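Local coordinates for protein Alpha/beta hydrolase (Pseudomonas aeruginosa PAO1, PDB 4R1D) that is probably a lipolytic enzyme of the alpha/beta-hydrolase fold, a calcium-binding type VI secretion effector that is blocked by its immunity partner, at residues I301-L306 and E534-Y539; V250-H255 and A264-H269. All blocks are in the same frame, centred on the assembly; numbering follows the deposited sequence.

How the contacts relate
Contact 2 lies in the buried body of the alpha/beta-hydrolase fold, and contact 1 lies partly buried among loops beyond the C-terminal end of strand 250-255. Contact 2 closes a short path, from strand 250-255 to the helix that follows it. Contact 1 joins two loops more than 220 residues apart in sequence. The chemistry follows the place. Contact 2 is apolar across its interface, whereas contact 1 relies on one direct hydrogen bond and one bridging water. The two meet where the loop 534-539 comes down on strand 250-255: Tyr539 OH lies 2.9 Å from Thr254 O, a probable hydrogen bond.

Contact 1 of 2, residues I301-L306 and E534-Y539; sequences IAQVVL and EHQESY
The nearest CA atoms of the two segments are those of Gln303 and Gln536, 8.1 Å apart. Segment 301-306 has no regular structure. Segment 534-539 makes a type I beta turn from His535 to Ser538 and runs into a 3-10 segment from Ser538. This is the late loop of an alpha/beta-hydrolase that carries a histidine. His535 NE2 bonds to Ser256 OG and His535 ND1 to Asp497 OD2, which is consistent with a Ser-His-Asp catalytic triad. Segment 301-306 packs on this turn through Gln536 and Glu537, the residues that follow His535.

The gap is bridged by side chains. Gln303 stretches out beyond CG (chi2 -168°) and crosses Glu537 at about a right angle. Its NE2 donates to Glu537 OE2 at 2.9 Å, nearly straight at 160°. The oxygen is met on its anti side, and the amide and carboxylate planes are only 17° apart. Gln303 NE2 also touches Gln536 CG, at 3.9 Å.

Gln536 bends at chi2 and brings its amide against Val304. Its NE2 lies 3.3 Å from Val304 CG2, a close approach of an amide nitrogen to a methyl. Outside the contact, Gln536 touches Ala143 and Tyr144 of helix 141-155, and Val304 touches Trp72.

Glu534, just ahead of the turn, braces it. The side chain folds back, and its carboxylate takes two backbone N-H groups from above its plane: Gln536 N at OE2, 2.7 Å, and Glu537 N at OE1, 3.0 Å. A single water completes the junction by accepting from both segments, 3.2 Å from Val304 N and 3.2 Å from Gln536 NE2.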
loop_
_atom_site.group_PDB
_atom_site.type_symbol
_atom_site.label_atom_id
_atom_site.label_comp_id
_atom_site.label_asym_id
_atom_site.label_seq_id
_atom_site.Cartn_x
_atom_site.Cartn_y
_atom_site.Cartn_z
ATOM N N ILE A 301 -18.426 4.382 -5.552
ATOM C CA ILE A 301 -18.872 3.327 -4.649
ATOM C C ILE A 301 -17.737 2.623 -3.890
ATOM O O ILE A 301 -17.991 1.874 -2.947
ATOM C CB ILE A 301 -19.674 2.263 -5.410
ATOM C CG1 ILE A 301 -18.824 1.675 -6.543
ATOM C CG2 ILE A 301 -20.960 2.860 -5.955
ATOM C CD1 ILE A 301 -19.555 0.667 -7.412
ATOM N N ALA A 302 -16.491 2.841 -4.304
ATOM C CA ALA A 302 -15.371 2.106 -3.716
ATOM C C ALA A 302 -15.048 2.545 -2.282
ATOM O O ALA A 302 -14.955 3.746 -1.990
ATOM C CB ALA A 302 -14.135 2.218 -4.596
ATOM N N GLN A 303 -14.866 1.567 -1.396
ATOM C CA GLN A 303 -14.486 1.847 -0.012
ATOM C C GLN A 303 -13.037 2.274 0.099
ATOM O O GLN A 303 -12.675 3.064 0.978
ATOM C CB GLN A 303 -14.646 0.606 0.862
ATOM C CG GLN A 303 -16.025 0.051 0.955
ATOM C CD GLN A 303 -16.106 -0.962 2.063
ATOM O OE1 GLN A 303 -15.748 -0.669 3.206
ATOM N NE2 GLN A 303 -16.537 -2.173 1.731
ATOM N N VAL A 304 -12.189 1.698 -0.752
ATOM C CA VAL A 304 -10.768 1.990 -0.700
ATOM C C VAL A 304 -10.295 2.419 -2.076
ATOM O O VAL A 304 -10.511 1.707 -3.058
ATOM C CB VAL A 304 -9.983 0.779 -0.216
ATOM C CG1 VAL A 304 -8.561 1.168 0.072
ATOM C CG2 VAL A 304 -10.638 0.223 1.042
ATOM N N VAL A 305 -9.665 3.589 -2.142
ATOM C CA VAL A 305 -9.341 4.208 -3.420
ATOM C C VAL A 305 -7.964 4.853 -3.399
ATOM O O VAL A 305 -7.467 5.206 -2.339
ATOM C CB VAL A 305 -10.392 5.278 -3.797
ATOM C CG1 VAL A 305 -11.792 4.669 -3.843
ATOM C CG2 VAL A 305 -10.351 6.449 -2.820
ATOM N N LEU A 306 -7.354 5.007 -4.573
ATOM C CA LEU A 306 -6.113 5.765 -4.691
ATOM C C LEU A 306 -6.294 7.003 -5.569
ATOM O O LEU A 306 -5.324 7.633 -5.976
ATOM C CB LEU A 306 -4.988 4.884 -5.236
ATOM C CG LEU A 306 -4.580 3.721 -4.336
ATOM C CD1 LEU A 306 -3.542 2.837 -5.010
ATOM C CD2 LEU A 306 -4.024 4.277 -3.022
ATOM N N GLU A 534 -18.851 -9.507 -2.805
ATOM C CA GLU A 534 -17.974 -8.463 -3.296
ATOM C C GLU A 534 -16.578 -8.672 -2.710
ATOM O O GLU A 534 -16.430 -9.174 -1.601
ATOM C CB GLU A 534 -18.539 -7.095 -2.884
ATOM C CG GLU A 534 -17.716 -5.881 -3.316
ATOM C CD GLU A 534 -16.597 -5.548 -2.347
ATOM O OE1 GLU A 534 -16.790 -5.719 -1.123
ATOM O OE2 GLU A 534 -15.513 -5.134 -2.816
ATOM N N HIS A 535 -15.564 -8.296 -3.478
ATOM C CA HIS A 535 -14.163 -8.543 -3.137
ATOM C C HIS A 535 -13.742 -8.090 -1.734
ATOM O O HIS A 535 -13.213 -8.872 -0.946
ATOM C CB HIS A 535 -13.258 -7.873 -4.181
ATOM C CG HIS A 535 -11.805 -8.199 -4.033
ATOM N ND1 HIS A 535 -11.259 -9.378 -4.494
ATOM C CD2 HIS A 535 -10.777 -7.493 -3.496
ATOM C CE1 HIS A 535 -9.962 -9.393 -4.236
ATOM N NE2 HIS A 535 -9.642 -8.259 -3.635
ATOM N N GLN A 536 -13.958 -6.816 -1.442
ATOM C CA GLN A 536 -13.404 -6.209 -0.252
ATOM C C GLN A 536 -13.968 -6.867 0.990
ATOM O O GLN A 536 -13.261 -7.046 1.985
ATOM C CB GLN A 536 -13.746 -4.731 -0.209
ATOM C CG GLN A 536 -13.223 -4.062 1.039
ATOM C CD GLN A 536 -11.721 -3.982 1.026
ATOM O OE1 GLN A 536 -11.029 -4.805 1.638
ATOM N NE2 GLN A 536 -11.197 -2.987 0.314
ATOM N N GLU A 537 -15.241 -7.237 0.914
ATOM C CA GLU A 537 -15.950 -7.786 2.059
ATOM C C GLU A 537 -16.108 -9.304 1.984
ATOM O O GLU A 537 -16.919 -9.866 2.701
ATOM C CB GLU A 537 -17.342 -7.151 2.165
ATOM C CG GLU A 537 -17.335 -5.646 2.360
ATOM C CD GLU A 537 -16.707 -5.240 3.672
ATOM O OE1 GLU A 537 -16.922 -5.950 4.672
ATOM O OE2 GLU A 537 -15.987 -4.219 3.716
ATOM N N SER A 538 -15.351 -9.965 1.114
ATOM C CA SER A 538 -15.571 -11.402 0.874
ATOM C C SER A 538 -15.558 -12.259 2.151
ATOM O O SER A 538 -16.349 -13.199 2.285
ATOM C CB SER A 538 -14.605 -11.956 -0.195
ATOM O OG SER A 538 -13.244 -11.933 0.224
ATOM N N TYR A 539 -14.671 -11.944 3.091
ATOM C CA TYR A 539 -14.543 -12.782 4.278
ATOM C C TYR A 539 -15.669 -12.549 5.268
ATOM O O TYR A 539 -15.733 -13.199 6.308
ATOM C CB TYR A 539 -13.176 -12.616 4.952
ATOM C CG TYR A 539 -12.161 -13.616 4.459
ATOM C CD1 TYR A 539 -12.447 -14.991 4.468
ATOM C CD2 TYR A 539 -10.932 -13.206 3.972
ATOM C CE1 TYR A 539 -11.531 -15.909 4.028
ATOM C CE2 TYR A 539 -10.001 -14.131 3.510
ATOM C CZ TYR A 539 -10.313 -15.482 3.542
ATOM O OH TYR A 539 -9.394 -16.398 3.097
HETATM O O HOH W 1 -12.700 -1.286 -1.885
#

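Contact 2 of 2, residues V250-H255 and A264-H269; sequences VILVTH and ALTQLH
Leu252 reaches from strand 250-255 to the last turn of helix 258-267, meeting Leu265 and Thr266. These elements begin a beta-alpha-beta unit of the hydrolase sheet, and their connection is the place of the nucleophile elbow in this fold.

The packed part is small. Leu252 is extended, with CD1 anti to CA (chi2 -174°), and this methyl does the touching. It lies 4.2 Å from Leu265 CD2 and also 4.2 Å from Thr266 CG2. Ile52 of the adjacent strand 48-54 packs on the same leucine. The backbones stay well apart, with the CA atoms of Leu252 and Thr266 10.0 Å from each other.

The side toward solvent is looser and polar. There the helix ends, and several bonds are local. Thr266 OG1 donates to a lone pair of Gln267 OE1, lying in the plane of that side-chain carbonyl, at 2.7 Å. Ala264 O accepts Leu268 N and His269 ND1 from opposite faces of its plane. Gln267 NE2 also bonds further off, to Ala421 O at the end of helix 400-421.

No hydrogen bond crosses from strand to helix. Between these two segments the contact is one of methyl packing in a buried place, with no directional bond.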
loop_
_atom_site.group_PDB
_atom_site.type_symbol
_atom_site.label_atom_id
_atom_site.label_comp_id
_atom_site.label_asym_id
_atom_site.label_seq_id
_atom_site.Cartn_x
_atom_site.Cartn_y
_atom_site.Cartn_z
ATOM N N VAL A 250 2.775 -23.750 10.374
ATOM C CA VAL A 250 1.683 -22.775 10.419
ATOM C C VAL A 250 0.778 -22.970 9.201
ATOM O O VAL A 250 1.161 -23.611 8.228
ATOM C CB VAL A 250 2.198 -21.315 10.411
ATOM C CG1 VAL A 250 3.163 -21.068 11.573
ATOM C CG2 VAL A 250 2.874 -21.007 9.083
ATOM N N ILE A 251 -0.423 -22.417 9.256
ATOM C CA ILE A 251 -1.341 -22.463 8.116
ATOM C C ILE A 251 -1.604 -21.036 7.674
ATOM O O ILE A 251 -1.936 -20.192 8.496
ATOM C CB ILE A 251 -2.670 -23.118 8.511
ATOM C CG1 ILE A 251 -2.431 -24.560 8.952
ATOM C CG2 ILE A 251 -3.677 -23.056 7.356
ATOM C CD1 ILE A 251 -3.619 -25.176 9.674
ATOM N N LEU A 252 -1.448 -20.758 6.385
ATOM C CA LEU A 252 -1.722 -19.414 5.865
ATOM C C LEU A 252 -3.187 -19.298 5.454
ATOM O O LEU A 252 -3.745 -20.230 4.874
ATOM C CB LEU A 252 -0.842 -19.109 4.639
ATOM C CG LEU A 252 0.671 -19.234 4.811
ATOM C CD1 LEU A 252 1.412 -18.750 3.568
ATOM C CD2 LEU A 252 1.132 -18.442 6.038
ATOM N N VAL A 253 -3.807 -18.166 5.767
ATOM C CA VAL A 253 -5.153 -17.855 5.276
ATOM C C VAL A 253 -5.038 -16.471 4.664
ATOM O O VAL A 253 -4.670 -15.504 5.348
ATOM C CB VAL A 253 -6.198 -17.879 6.412
ATOM C CG1 VAL A 253 -7.549 -17.439 5.895
ATOM C CG2 VAL A 253 -6.271 -19.284 7.039
ATOM N N THR A 254 -5.289 -16.373 3.362
ATOM C CA THR A 254 -5.011 -15.135 2.651
ATOM C C THR A 254 -6.255 -14.509 2.052
ATOM O O THR A 254 -7.208 -15.199 1.687
ATOM C CB THR A 254 -3.984 -15.349 1.511
ATOM O OG1 THR A 254 -4.623 -15.967 0.391
ATOM C CG2 THR A 254 -2.834 -16.236 1.986
ATOM N N HIS A 255 -6.226 -13.188 1.939
ATOM C CA HIS A 255 -7.261 -12.456 1.208
ATOM C C HIS A 255 -6.652 -11.751 0.001
ATOM O O HIS A 255 -5.618 -11.085 0.109
ATOM C CB HIS A 255 -7.909 -11.428 2.130
ATOM C CG HIS A 255 -9.016 -10.639 1.502
ATOM N ND1 HIS A 255 -10.198 -11.209 1.073
ATOM C CD2 HIS A 255 -9.120 -9.319 1.241
ATOM C CE1 HIS A 255 -10.984 -10.265 0.581
ATOM N NE2 HIS A 255 -10.358 -9.110 0.680
ATOM N N ALA A 264 4.597 -16.301 -3.266
ATOM C CA ALA A 264 5.995 -15.895 -3.289
ATOM C C ALA A 264 6.743 -16.535 -2.120
ATOM O O ALA A 264 7.847 -17.040 -2.280
ATOM C CB ALA A 264 6.113 -14.373 -3.249
ATOM N N LEU A 265 6.118 -16.525 -0.945
ATOM C CA LEU A 265 6.709 -17.105 0.259
ATOM C C LEU A 265 6.957 -18.615 0.163
ATOM O O LEU A 265 8.067 -19.084 0.425
ATOM C CB LEU A 265 5.818 -16.815 1.471
ATOM C CG LEU A 265 6.272 -17.434 2.800
ATOM C CD1 LEU A 265 7.688 -17.012 3.182
ATOM C CD2 LEU A 265 5.290 -17.053 3.895
ATOM N N THR A 266 5.932 -19.379 -0.220
ATOM C CA THR A 266 6.065 -20.835 -0.249
ATOM C C THR A 266 6.646 -21.409 -1.541
ATOM O O THR A 266 7.247 -22.481 -1.509
ATOM C CB THR A 266 4.743 -21.571 0.045
ATOM O OG1 THR A 266 3.813 -21.364 -1.022
ATOM C CG2 THR A 266 4.135 -21.099 1.371
ATOM N N GLN A 267 6.473 -20.698 -2.657
ATOM C CA GLN A 267 6.825 -21.228 -3.974
ATOM C C GLN A 267 8.148 -20.727 -4.568
ATOM O O GLN A 267 8.744 -21.411 -5.409
ATOM C CB GLN A 267 5.680 -20.988 -4.969
ATOM C CG GLN A 267 4.339 -21.534 -4.531
ATOM C CD GLN A 267 4.416 -22.979 -4.093
ATOM O OE1 GLN A 267 4.345 -23.283 -2.895
ATOM N NE2 GLN A 267 4.565 -23.887 -5.060
ATOM N N LEU A 268 8.606 -19.552 -4.137
ATOM C CA LEU A 268 9.860 -18.991 -4.634
ATOM C C LEU A 268 11.001 -19.146 -3.638
ATOM O O LEU A 268 12.121 -18.734 -3.908
ATOM C CB LEU A 268 9.680 -17.513 -4.978
ATOM C CG LEU A 268 8.584 -17.240 -6.006
ATOM C CD1 LEU A 268 8.583 -15.756 -6.361
ATOM C CD2 LEU A 268 8.788 -18.096 -7.240
ATOM N N HIS A 269 10.699 -19.715 -2.476
ATOM C CA HIS A 269 11.712 -19.985 -1.466
ATOM C C HIS A 269 11.403 -21.329 -0.838
ATOM O O HIS A 269 10.309 -21.848 -1.000
ATOM C CB HIS A 269 11.703 -18.912 -0.378
ATOM C CG HIS A 269 11.858 -17.520 -0.902
ATOM N ND1 HIS A 269 10.780 -16.697 -1.159
ATOM C CD2 HIS A 269 12.962 -16.808 -1.224
ATOM C CE1 HIS A 269 11.217 -15.535 -1.611
ATOM N NE2 HIS A 269 12.538 -15.574 -1.660
#